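Local coordinates for inorganic pyrophosphatase (Neisseria gonorrhoeae, PDB 5TEA) that hydrolyses inorganic pyrophosphate to two phosphate ions with the help of magnesium, working as a homohexamer in the cytoplasm, at the interface of chains A and B and the interface of chains A and C. Sequence-based numbering; all coordinates share one arbitrary frame. Chains: chain A/B/C, Inorganic pyrophosphatase.

Contact 1: the interface of chains A and B. Residues chain A 119, 121-124; chain B 37, 52-56.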
loop_
_atom_site.group_PDB
_atom_site.type_symbol
_atom_site.label_atom_id
_atom_site.label_comp_id
_atom_site.label_asym_id
_atom_site.label_seq_id
_atom_site.Cartn_x
_atom_site.Cartn_y
_atom_site.Cartn_z
ATOM N N PRO A 119 -0.548 -2.208 -22.321
ATOM C CA PRO A 119 0.009 -0.951 -22.835
ATOM C C PRO A 119 0.850 -1.244 -24.071
ATOM O O PRO A 119 1.518 -2.277 -24.149
ATOM C CB PRO A 119 0.862 -0.429 -21.670
ATOM C CG PRO A 119 0.339 -1.145 -20.457
ATOM C CD PRO A 119 -0.072 -2.500 -20.957
ATOM N N ASP A 121 3.465 0.169 -25.110
ATOM C CA ASP A 121 4.897 0.368 -24.897
ATOM C C ASP A 121 5.149 -0.069 -23.460
ATOM O O ASP A 121 4.923 0.711 -22.537
ATOM C CB ASP A 121 5.279 1.828 -25.145
ATOM C CG ASP A 121 6.790 2.070 -25.134
ATOM O OD1 ASP A 121 7.553 1.174 -24.719
ATOM O OD2 ASP A 121 7.211 3.172 -25.546
ATOM N N ASP A 122 5.567 -1.316 -23.254
ATOM C CA ASP A 122 5.793 -1.825 -21.900
ATOM C C ASP A 122 7.258 -2.216 -21.747
ATOM O O ASP A 122 7.653 -3.328 -22.107
ATOM C CB ASP A 122 4.872 -3.002 -21.587
ATOM C CG ASP A 122 4.979 -3.452 -20.131
ATOM O OD1 ASP A 122 6.032 -3.216 -19.490
ATOM O OD2 ASP A 122 4.006 -4.032 -19.624
ATOM N N ARG A 123 8.047 -1.325 -21.150
ATOM C CA ARG A 123 9.469 -1.561 -20.960
ATOM C C ARG A 123 9.788 -2.217 -19.620
ATOM O O ARG A 123 10.966 -2.386 -19.290
ATOM C CB ARG A 123 10.221 -0.244 -21.131
ATOM C CG ARG A 123 9.889 0.370 -22.486
ATOM C CD ARG A 123 10.707 1.575 -22.862
ATOM N NE ARG A 123 10.169 2.178 -24.078
ATOM C CZ ARG A 123 10.713 3.209 -24.716
ATOM N NH1 ARG A 123 11.830 3.763 -24.262
ATOM N NH2 ARG A 123 10.136 3.685 -25.808
ATOM N N ASN A 124 8.771 -2.607 -18.859
ATOM C CA ASN A 124 8.974 -3.429 -17.671
ATOM C C ASN A 124 9.059 -4.914 -18.009
ATOM O O ASN A 124 9.889 -5.631 -17.439
ATOM C CB ASN A 124 7.852 -3.196 -16.659
ATOM C CG ASN A 124 8.067 -3.975 -15.374
ATOM O OD1 ASN A 124 9.141 -3.911 -14.771
ATOM N ND2 ASN A 124 7.066 -4.748 -14.970
ATOM N N ASN B 37 6.317 3.608 -11.719
ATOM C CA ASN B 37 7.022 3.355 -12.971
ATOM C C ASN B 37 6.108 3.527 -14.180
ATOM O O ASN B 37 6.295 2.876 -15.212
ATOM C CB ASN B 37 7.641 1.957 -12.974
ATOM C CG ASN B 37 6.595 0.853 -13.066
ATOM O OD1 ASN B 37 5.537 0.921 -12.442
ATOM N ND2 ASN B 37 6.904 -0.178 -13.823
ATOM N N ASP B 52 2.273 7.341 -21.405
ATOM C CA ASP B 52 3.100 7.073 -22.584
ATOM C C ASP B 52 3.567 5.627 -22.604
ATOM O O ASP B 52 3.449 4.943 -23.623
ATOM C CB ASP B 52 4.319 8.000 -22.620
ATOM C CG ASP B 52 3.955 9.447 -22.868
ATOM O OD1 ASP B 52 2.900 9.706 -23.491
ATOM O OD2 ASP B 52 4.736 10.326 -22.440
ATOM N N ARG B 53 4.138 5.159 -21.497
ATOM C CA ARG B 53 4.686 3.813 -21.458
ATOM C C ARG B 53 4.814 3.358 -20.012
ATOM O O ARG B 53 4.682 4.141 -19.069
ATOM C CB ARG B 53 6.044 3.743 -22.168
ATOM C CG ARG B 53 7.142 4.575 -21.506
ATOM C CD ARG B 53 8.438 4.398 -22.266
ATOM N NE ARG B 53 9.535 5.191 -21.721
ATOM C CZ ARG B 53 10.016 6.293 -22.291
ATOM N NH1 ARG B 53 9.488 6.737 -23.424
ATOM N NH2 ARG B 53 11.027 6.944 -21.731
ATOM N N ILE B 54 5.059 2.060 -19.862
ATOM C CA ILE B 54 5.480 1.475 -18.598
ATOM C C ILE B 54 7.004 1.459 -18.607
ATOM O O ILE B 54 7.609 0.921 -19.537
ATOM C CB ILE B 54 4.923 0.053 -18.423
ATOM C CG1 ILE B 54 3.408 0.006 -18.690
ATOM C CG2 ILE B 54 5.256 -0.488 -17.031
ATOM C CD1 ILE B 54 2.571 0.707 -17.611
ATOM N N GLU B 55 7.614 2.053 -17.580
ATOM C CA GLU B 55 9.055 2.007 -17.368
ATOM C C GLU B 55 9.453 0.745 -16.605
ATOM O O GLU B 55 8.640 0.153 -15.899
ATOM C CB GLU B 55 9.510 3.234 -16.570
ATOM C CG GLU B 55 9.118 4.581 -17.182
ATOM C CD GLU B 55 10.059 5.027 -18.291
ATOM O OE1 GLU B 55 10.171 6.247 -18.518
ATOM O OE2 GLU B 55 10.692 4.164 -18.936
ATOM N N PRO B 56 10.716 0.341 -16.691
ATOM C CA PRO B 56 11.193 -0.744 -15.823
ATOM C C PRO B 56 10.897 -0.445 -14.357
ATOM O O PRO B 56 11.112 0.678 -13.875
ATOM C CB PRO B 56 12.701 -0.775 -16.098
ATOM C CG PRO B 56 12.843 -0.205 -17.495
ATOM C CD PRO B 56 11.780 0.867 -17.567
HETATM O O HOH W 1 1.759 2.477 -24.152
HETATM O O HOH W 2 6.854 6.068 -24.821
#
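In this family I (soluble) inorganic pyrophosphatase, the end of strand 48-54 of chain B pairs in parallel with the loop after strand 114-119 of chain A. B:Ile54 bonds on both sides: its N gives a hydrogen bond to A:Asp121 O (3.0 Å), and its O accepts one from A:Arg123 N (2.8 Å). B:Arg53, a predicted substrate-binding residue, runs beside this pairing. Its CG takes the crowded position between backbone N and carbonyl carbon (chi1 64°). CB lies 3.5 Å from A:Asp121 CG, against the carboxylate. The chain is extended from CG to NE, and CD sits over the rim of one face of the A:Arg123 guanidinium, 3.3 Å from A:Arg123 NE. The last torsion (chi4 -106°) turns the B:Arg53 guanidinium flat against that of A:Arg123, planes 8° apart, with A:Arg123 NH1 over its centre. B:Arg53 NE makes a salt bridge to B:Glu55 OE2 (3.2 Å), in the guanidinium plane but from above the carboxylate plane. At the tip, B:Arg53 NH1 reaches A:Asp121 OD2 through a water. A:Arg123 grips A:Asp121 side-on, NE to OD1 (2.9 Å) and, more tilted, NH2 to OD2 (3.0 Å), each oxygen using its syn lone pair. These carboxylates probably offset the repulsion between the stacked arginines. B:Ile54 turns CG1 toward A:Pro119 CG (3.7 Å).

Contact 2: the interface of chains A and B. Residues chain A 89, 92-96; chain B 40, 43, 46, 48-51.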
loop_
_atom_site.group_PDB
_atom_site.type_symbol
_atom_site.label_atom_id
_atom_site.label_comp_id
_atom_site.label_asym_id
_atom_site.label_seq_id
_atom_site.Cartn_x
_atom_site.Cartn_y
_atom_site.Cartn_z
ATOM N N LEU A 89 -3.365 1.033 -12.724
ATOM C CA LEU A 89 -3.417 2.331 -13.375
ATOM C C LEU A 89 -4.488 3.190 -12.714
ATOM O O LEU A 89 -5.563 2.692 -12.369
ATOM C CB LEU A 89 -3.733 2.140 -14.859
ATOM C CG LEU A 89 -3.398 3.231 -15.870
ATOM C CD1 LEU A 89 -1.931 3.637 -15.801
ATOM C CD2 LEU A 89 -3.779 2.802 -17.294
ATOM N N GLY A 92 -8.750 7.713 -15.041
ATOM C CA GLY A 92 -8.713 8.948 -15.794
ATOM C C GLY A 92 -7.519 9.138 -16.702
ATOM O O GLY A 92 -7.480 10.130 -17.436
ATOM N N VAL A 93 -6.533 8.259 -16.658
ATOM C CA VAL A 93 -5.396 8.298 -17.571
ATOM C C VAL A 93 -5.789 7.576 -18.852
ATOM O O VAL A 93 -6.478 6.556 -18.797
ATOM C CB VAL A 93 -4.165 7.648 -16.907
ATOM C CG1 VAL A 93 -2.998 7.628 -17.836
ATOM C CG2 VAL A 93 -3.804 8.382 -15.608
ATOM N N PHE A 94 -5.355 8.084 -20.004
ATOM C CA PHE A 94 -5.579 7.368 -21.253
ATOM C C PHE A 94 -4.245 6.892 -21.816
ATOM O O PHE A 94 -3.175 7.377 -21.426
ATOM C CB PHE A 94 -6.343 8.229 -22.273
ATOM C CG PHE A 94 -5.486 9.172 -23.058
ATOM C CD1 PHE A 94 -5.222 10.445 -22.583
ATOM C CD2 PHE A 94 -4.970 8.800 -24.294
ATOM C CE1 PHE A 94 -4.438 11.324 -23.311
ATOM C CE2 PHE A 94 -4.181 9.673 -25.024
ATOM C CZ PHE A 94 -3.922 10.932 -24.537
ATOM N N LEU A 95 -4.313 5.911 -22.721
ATOM C CA LEU A 95 -3.075 5.353 -23.259
ATOM C C LEU A 95 -3.328 4.691 -24.604
ATOM O O LEU A 95 -4.458 4.321 -24.937
ATOM C CB LEU A 95 -2.453 4.329 -22.311
ATOM C CG LEU A 95 -3.129 2.955 -22.211
ATOM C CD1 LEU A 95 -2.140 1.903 -21.726
ATOM C CD2 LEU A 95 -4.336 2.998 -21.273
ATOM N N GLU A 96 -2.247 4.544 -25.369
ATOM C CA GLU A 96 -2.246 3.656 -26.522
ATOM C C GLU A 96 -2.008 2.237 -26.032
ATOM O O GLU A 96 -1.096 1.989 -25.237
ATOM C CB GLU A 96 -1.173 4.071 -27.526
ATOM C CG GLU A 96 -1.391 5.455 -28.090
ATOM C CD GLU A 96 -0.387 5.801 -29.185
ATOM O OE1 GLU A 96 0.725 5.231 -29.187
ATOM O OE2 GLU A 96 -0.723 6.638 -30.045
ATOM N N ILE B 40 3.669 9.016 -17.187
ATOM C CA ILE B 40 2.472 9.792 -17.479
ATOM C C ILE B 40 2.887 11.201 -17.883
ATOM O O ILE B 40 3.838 11.766 -17.333
ATOM C CB ILE B 40 1.507 9.798 -16.276
ATOM C CG1 ILE B 40 1.014 8.364 -16.015
ATOM C CG2 ILE B 40 0.306 10.729 -16.532
ATOM C CD1 ILE B 40 0.384 8.153 -14.640
ATOM N N ASN B 43 -0.873 15.933 -21.956
ATOM C CA ASN B 43 -0.985 16.102 -23.402
ATOM C C ASN B 43 -1.703 17.423 -23.656
ATOM O O ASN B 43 -2.906 17.544 -23.400
ATOM C CB ASN B 43 -1.728 14.918 -24.026
ATOM C CG ASN B 43 -1.761 14.967 -25.543
ATOM O OD1 ASN B 43 -1.931 16.026 -26.144
ATOM N ND2 ASN B 43 -1.599 13.806 -26.172
ATOM N N LEU B 46 -4.787 17.467 -26.234
ATOM C CA LEU B 46 -6.018 16.837 -25.780
ATOM C C LEU B 46 -6.476 17.313 -24.408
ATOM O O LEU B 46 -7.600 16.998 -24.009
ATOM C CB LEU B 46 -5.839 15.313 -25.756
ATOM C CG LEU B 46 -5.463 14.695 -27.106
ATOM C CD1 LEU B 46 -4.749 13.369 -26.941
ATOM C CD2 LEU B 46 -6.692 14.506 -27.961
ATOM N N ALA B 48 -5.371 16.270 -21.464
ATOM C CA ALA B 48 -5.567 15.027 -20.729
ATOM C C ALA B 48 -4.204 14.455 -20.385
ATOM O O ALA B 48 -3.204 14.766 -21.033
ATOM C CB ALA B 48 -6.391 14.012 -21.535
ATOM N N PHE B 49 -4.172 13.622 -19.350
ATOM C CA PHE B 49 -2.950 12.940 -18.957
ATOM C C PHE B 49 -2.859 11.613 -19.699
ATOM O O PHE B 49 -3.813 10.832 -19.705
ATOM C CB PHE B 49 -2.906 12.729 -17.441
ATOM C CG PHE B 49 -2.790 14.010 -16.671
ATOM C CD1 PHE B 49 -3.926 14.718 -16.303
ATOM C CD2 PHE B 49 -1.550 14.525 -16.342
ATOM C CE1 PHE B 49 -3.823 15.914 -15.609
ATOM C CE2 PHE B 49 -1.444 15.722 -15.640
ATOM C CZ PHE B 49 -2.580 16.411 -15.281
ATOM N N GLN B 50 -1.718 11.381 -20.340
ATOM C CA GLN B 50 -1.479 10.189 -21.136
ATOM C C GLN B 50 -0.413 9.334 -20.468
ATOM O O GLN B 50 0.625 9.851 -20.036
ATOM C CB GLN B 50 -1.038 10.559 -22.549
ATOM C CG GLN B 50 -0.691 9.364 -23.435
ATOM C CD GLN B 50 -0.487 9.770 -24.878
ATOM O OE1 GLN B 50 -0.487 10.961 -25.201
ATOM N NE2 GLN B 50 -0.330 8.785 -25.758
ATOM N N LEU B 51 -0.685 8.035 -20.370
ATOM C CA LEU B 51 0.317 7.049 -19.982
ATOM C C LEU B 51 1.105 6.710 -21.238
ATOM O O LEU B 51 0.645 5.928 -22.072
ATOM C CB LEU B 51 -0.352 5.815 -19.386
ATOM C CG LEU B 51 0.441 4.643 -18.801
ATOM C CD1 LEU B 51 0.904 3.658 -19.857
ATOM C CD2 LEU B 51 1.603 5.143 -17.991
HETATM O O HOH W 3 0.241 5.882 -24.769
HETATM O O HOH W 4 -6.533 12.973 -17.994
#
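The start of strand 94-107 of chain A runs parallel to strand 48-54 of chain B, with A:Phe94 N giving a nearly straight hydrogen bond to B:Phe49 O (3.2 Å, 171° at H) and A:Phe94 O accepting one from B:Leu51 N (2.8 Å). These parallel bridges join the two subunits edge to edge. The A:Phe94 side chain takes the crowded position between its backbone N and carbonyl carbon (chi1 83°). Its ring then lies across B:Gln50. B:Gln50 CB lies over the ring face in a CH-pi contact, 3.5 Å from A:Phe94 CZ at its nearest atom. CG sits over the rim of that face, and the amide plane is tilted 30° from the ring. B:Leu46 comes in at about a right angle, its CD1 touching A:Phe94 CZ (3.5 Å). B:Ala48 CB meets A:Phe94 CE1. On the B:Leu51 side, CB packs against A:Val93 CG1 (3.6 Å), CG faces A:Leu89 CD1, and A:Leu95 lies alongside, pointing the same way. Two waters extend the pairing. One joins A:Gly92 O to B:Phe49 N; the other links A:Glu96 N, B:Leu51 O and B:Gln50 NE2. The far end of that amide is held from its own chain: B:Asn43 ND2 donates to B:Gln50 OE1 (3.2 Å), in the carbonyl plane.

Contact 3: the interface of chains A and C. Residues chain A 58-59, 62, 141-142, 145, 149; chain C 58-59, 145, 149, 152-153.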
loop_
_atom_site.group_PDB
_atom_site.type_symbol
_atom_site.label_atom_id
_atom_site.label_comp_id
_atom_site.label_asym_id
_atom_site.label_seq_id
_atom_site.Cartn_x
_atom_site.Cartn_y
_atom_site.Cartn_z
ATOM N N ILE A 58 -14.632 -9.008 -2.178
ATOM C CA ILE A 58 -14.127 -10.246 -2.787
ATOM C C ILE A 58 -14.139 -10.205 -4.306
ATOM O O ILE A 58 -13.547 -11.089 -4.940
ATOM C CB ILE A 58 -14.903 -11.504 -2.333
ATOM C CG1 ILE A 58 -16.398 -11.405 -2.685
ATOM C CG2 ILE A 58 -14.709 -11.735 -0.823
ATOM C CD1 ILE A 58 -17.158 -12.749 -2.560
ATOM N N PHE A 59 -14.805 -9.219 -4.910
ATOM C CA PHE A 59 -14.888 -9.104 -6.359
ATOM C C PHE A 59 -14.178 -7.852 -6.845
ATOM O O PHE A 59 -14.650 -7.162 -7.747
ATOM C CB PHE A 59 -16.346 -9.129 -6.830
ATOM C CG PHE A 59 -17.057 -10.408 -6.530
ATOM C CD1 PHE A 59 -16.492 -11.624 -6.871
ATOM C CD2 PHE A 59 -18.305 -10.402 -5.912
ATOM C CE1 PHE A 59 -17.148 -12.823 -6.598
ATOM C CE2 PHE A 59 -18.978 -11.590 -5.640
ATOM C CZ PHE A 59 -18.399 -12.810 -5.978
ATOM N N PRO A 62 -10.079 -7.881 -11.424
ATOM C CA PRO A 62 -8.830 -8.635 -11.612
ATOM C C PRO A 62 -7.835 -7.947 -12.532
ATOM O O PRO A 62 -6.648 -8.279 -12.481
ATOM C CB PRO A 62 -9.309 -9.972 -12.209
ATOM C CG PRO A 62 -10.601 -9.636 -12.894
ATOM C CD PRO A 62 -11.243 -8.557 -12.024
ATOM N N LYS A 141 -8.220 -17.921 -16.492
ATOM C CA LYS A 141 -9.264 -18.621 -15.743
ATOM C C LYS A 141 -9.786 -17.773 -14.591
ATOM O O LYS A 141 -10.987 -17.807 -14.282
ATOM C CB LYS A 141 -8.745 -19.969 -15.233
ATOM C CG LYS A 141 -8.582 -21.024 -16.336
ATOM C CD LYS A 141 -7.971 -22.331 -15.813
ATOM C CE LYS A 141 -7.774 -23.351 -16.958
ATOM N NZ LYS A 141 -7.077 -24.624 -16.565
ATOM N N GLN A 142 -8.905 -17.008 -13.943
ATOM C CA GLN A 142 -9.329 -16.100 -12.882
ATOM C C GLN A 142 -10.242 -15.004 -13.416
ATOM O O GLN A 142 -11.294 -14.716 -12.827
ATOM C CB GLN A 142 -8.100 -15.486 -12.199
ATOM C CG GLN A 142 -7.293 -16.484 -11.428
ATOM C CD GLN A 142 -6.194 -15.809 -10.689
ATOM O OE1 GLN A 142 -6.454 -14.927 -9.871
ATOM N NE2 GLN A 142 -4.943 -16.176 -10.998
ATOM N N PHE A 145 -13.574 -16.556 -14.148
ATOM C CA PHE A 145 -14.334 -16.770 -12.916
ATOM C C PHE A 145 -14.919 -15.460 -12.393
ATOM O O PHE A 145 -16.098 -15.410 -12.016
ATOM C CB PHE A 145 -13.459 -17.438 -11.850
ATOM C CG PHE A 145 -14.210 -17.789 -10.578
ATOM C CD1 PHE A 145 -14.420 -16.819 -9.585
ATOM C CD2 PHE A 145 -14.709 -19.062 -10.383
ATOM C CE1 PHE A 145 -15.119 -17.140 -8.426
ATOM C CE2 PHE A 145 -15.411 -19.384 -9.234
ATOM C CZ PHE A 145 -15.611 -18.424 -8.254
ATOM N N HIS A 149 -19.045 -14.598 -11.964
ATOM C CA HIS A 149 -19.622 -14.611 -10.623
ATOM C C HIS A 149 -19.748 -13.262 -9.916
ATOM O O HIS A 149 -20.309 -13.231 -8.814
ATOM C CB HIS A 149 -18.814 -15.548 -9.714
ATOM C CG HIS A 149 -18.879 -16.981 -10.126
ATOM N ND1 HIS A 149 -19.946 -17.792 -9.808
ATOM C CD2 HIS A 149 -18.024 -17.745 -10.847
ATOM C CE1 HIS A 149 -19.742 -18.998 -10.312
ATOM N NE2 HIS A 149 -18.582 -18.995 -10.946
ATOM N N ILE C 58 -7.577 -13.756 -7.222
ATOM C CA ILE C 58 -8.986 -13.463 -6.990
ATOM C C ILE C 58 -9.516 -14.109 -5.715
ATOM O O ILE C 58 -10.621 -13.776 -5.284
ATOM C CB ILE C 58 -9.857 -13.908 -8.185
ATOM C CG1 ILE C 58 -9.759 -15.430 -8.403
ATOM C CG2 ILE C 58 -9.439 -13.132 -9.463
ATOM C CD1 ILE C 58 -10.784 -16.006 -9.400
ATOM N N PHE C 59 -8.771 -15.035 -5.111
ATOM C CA PHE C 59 -9.180 -15.696 -3.873
ATOM C C PHE C 59 -8.268 -15.316 -2.709
ATOM O O PHE C 59 -7.927 -16.146 -1.869
ATOM C CB PHE C 59 -9.208 -17.211 -4.044
ATOM C CG PHE C 59 -10.252 -17.686 -5.026
ATOM C CD1 PHE C 59 -11.536 -17.163 -4.992
ATOM C CD2 PHE C 59 -9.947 -18.644 -5.977
ATOM C CE1 PHE C 59 -12.495 -17.586 -5.896
ATOM C CE2 PHE C 59 -10.905 -19.078 -6.880
ATOM C CZ PHE C 59 -12.178 -18.553 -6.839
ATOM N N PHE C 145 -19.097 -17.134 0.268
ATOM C CA PHE C 145 -18.746 -17.315 -1.135
ATOM C C PHE C 145 -17.289 -17.722 -1.271
ATOM O O PHE C 145 -16.957 -18.661 -1.999
ATOM C CB PHE C 145 -19.002 -16.038 -1.932
ATOM C CG PHE C 145 -18.764 -16.205 -3.413
ATOM C CD1 PHE C 145 -17.483 -16.125 -3.943
ATOM C CD2 PHE C 145 -19.821 -16.474 -4.262
ATOM C CE1 PHE C 145 -17.263 -16.307 -5.309
ATOM C CE2 PHE C 145 -19.617 -16.655 -5.637
ATOM C CZ PHE C 145 -18.345 -16.568 -6.158
ATOM N N HIS C 149 -15.826 -21.436 -2.878
ATOM C CA HIS C 149 -15.306 -21.386 -4.242
ATOM C C HIS C 149 -13.790 -21.343 -4.378
ATOM O O HIS C 149 -13.296 -21.348 -5.511
ATOM C CB HIS C 149 -15.896 -20.173 -4.972
ATOM C CG HIS C 149 -17.354 -20.322 -5.260
ATOM N ND1 HIS C 149 -17.829 -21.147 -6.254
ATOM C CD2 HIS C 149 -18.442 -19.775 -4.665
ATOM C CE1 HIS C 149 -19.152 -21.098 -6.268
ATOM N NE2 HIS C 149 -19.548 -20.269 -5.315
ATOM N N ASP C 152 -12.081 -23.735 -6.741
ATOM C CA ASP C 152 -12.822 -24.018 -7.971
ATOM C C ASP C 152 -11.917 -24.098 -9.193
ATOM O O ASP C 152 -12.260 -24.784 -10.163
ATOM C CB ASP C 152 -13.884 -22.941 -8.234
ATOM C CG ASP C 152 -15.147 -23.154 -7.456
ATOM O OD1 ASP C 152 -15.155 -23.978 -6.513
ATOM O OD2 ASP C 152 -16.150 -22.494 -7.812
ATOM N N LEU C 153 -10.791 -23.383 -9.206
ATOM C CA LEU C 153 -9.957 -23.464 -10.403
ATOM C C LEU C 153 -9.201 -24.787 -10.478
ATOM O O LEU C 153 -8.777 -25.177 -11.569
ATOM C CB LEU C 153 -8.982 -22.304 -10.489
ATOM C CG LEU C 153 -9.575 -20.896 -10.559
ATOM C CD1 LEU C 153 -8.517 -19.917 -11.027
ATOM C CD2 LEU C 153 -10.783 -20.857 -11.477
HETATM O O HOH W 5 -13.133 -13.713 -5.871
#
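Two Phe145 side chains meet at the centre of this two-fold interface, in which helix 137-149 meets its copy and the partner's 3-10 helix 57-59. They touch edge against edge, A:Phe145 CE1 3.9 Å from C:Phe145 CE1. In both, CG is anti to the backbone N (chi1 -176° in chain A), which points the rings off the helix toward the axis. Each ring also receives the partner's Phe59 over one face. C:Phe59 comes edge-on with CZ 3.6 Å from A:Phe145 CE1, the planes 76° apart; A:Phe59 does the same to C:Phe145. At the rim, C:His149 CB touches A:Phe145 CZ (3.7 Å), and C:Ile58 CD1 meets A:Phe145 CD1 (3.7 Å). C:Asp152 OD2 lies 3.5 Å from A:Phe145 CE2. Beside the rings, A:Gln142 crosses C:Ile58 obliquely. Its extended chain carries OE1 to C:Ile58 N, the bond lying in the carbonyl plane (3.1 Å, 161° at H). C:Leu153 CD1 packs against A:Gln142 CG. A water bridges A:Ile58 O and C:Ile58 O across the two-fold.

Further out, each chain positions its own rings. A:His149 CD2 lies above the centre of the other face of A:Phe145. Ile58 CG1 covers the centre of its own chain's Phe59. C:His149 ND1 donates to C:Asp152 OD2 (2.7 Å), in the histidine ring plane, so one oxygen both holds the histidine and meets the partner's ring. This aromatic core pairs two subunits and contributes to building the homohexamer.

Contacts 1 and 2 are parts of one A-B interface, their C-alpha centres about 13 Å apart. They share strand 48-54 of chain B, which meets the start of strand 94-107 in contact 2 and the loop after strand 114-119 in contact 1. Contact 3 lies about 28 Å from contact 1 and about 30 Å from contact 2, on a different surface of chain A. The A-B interface is not an exact two-fold, whereas the A-C interface is. Chain A thus joins two neighbours differently, which fits the homohexamer. Contact 1 also brings a predicted substrate-binding arginine to a subunit boundary, so assembly may help position it.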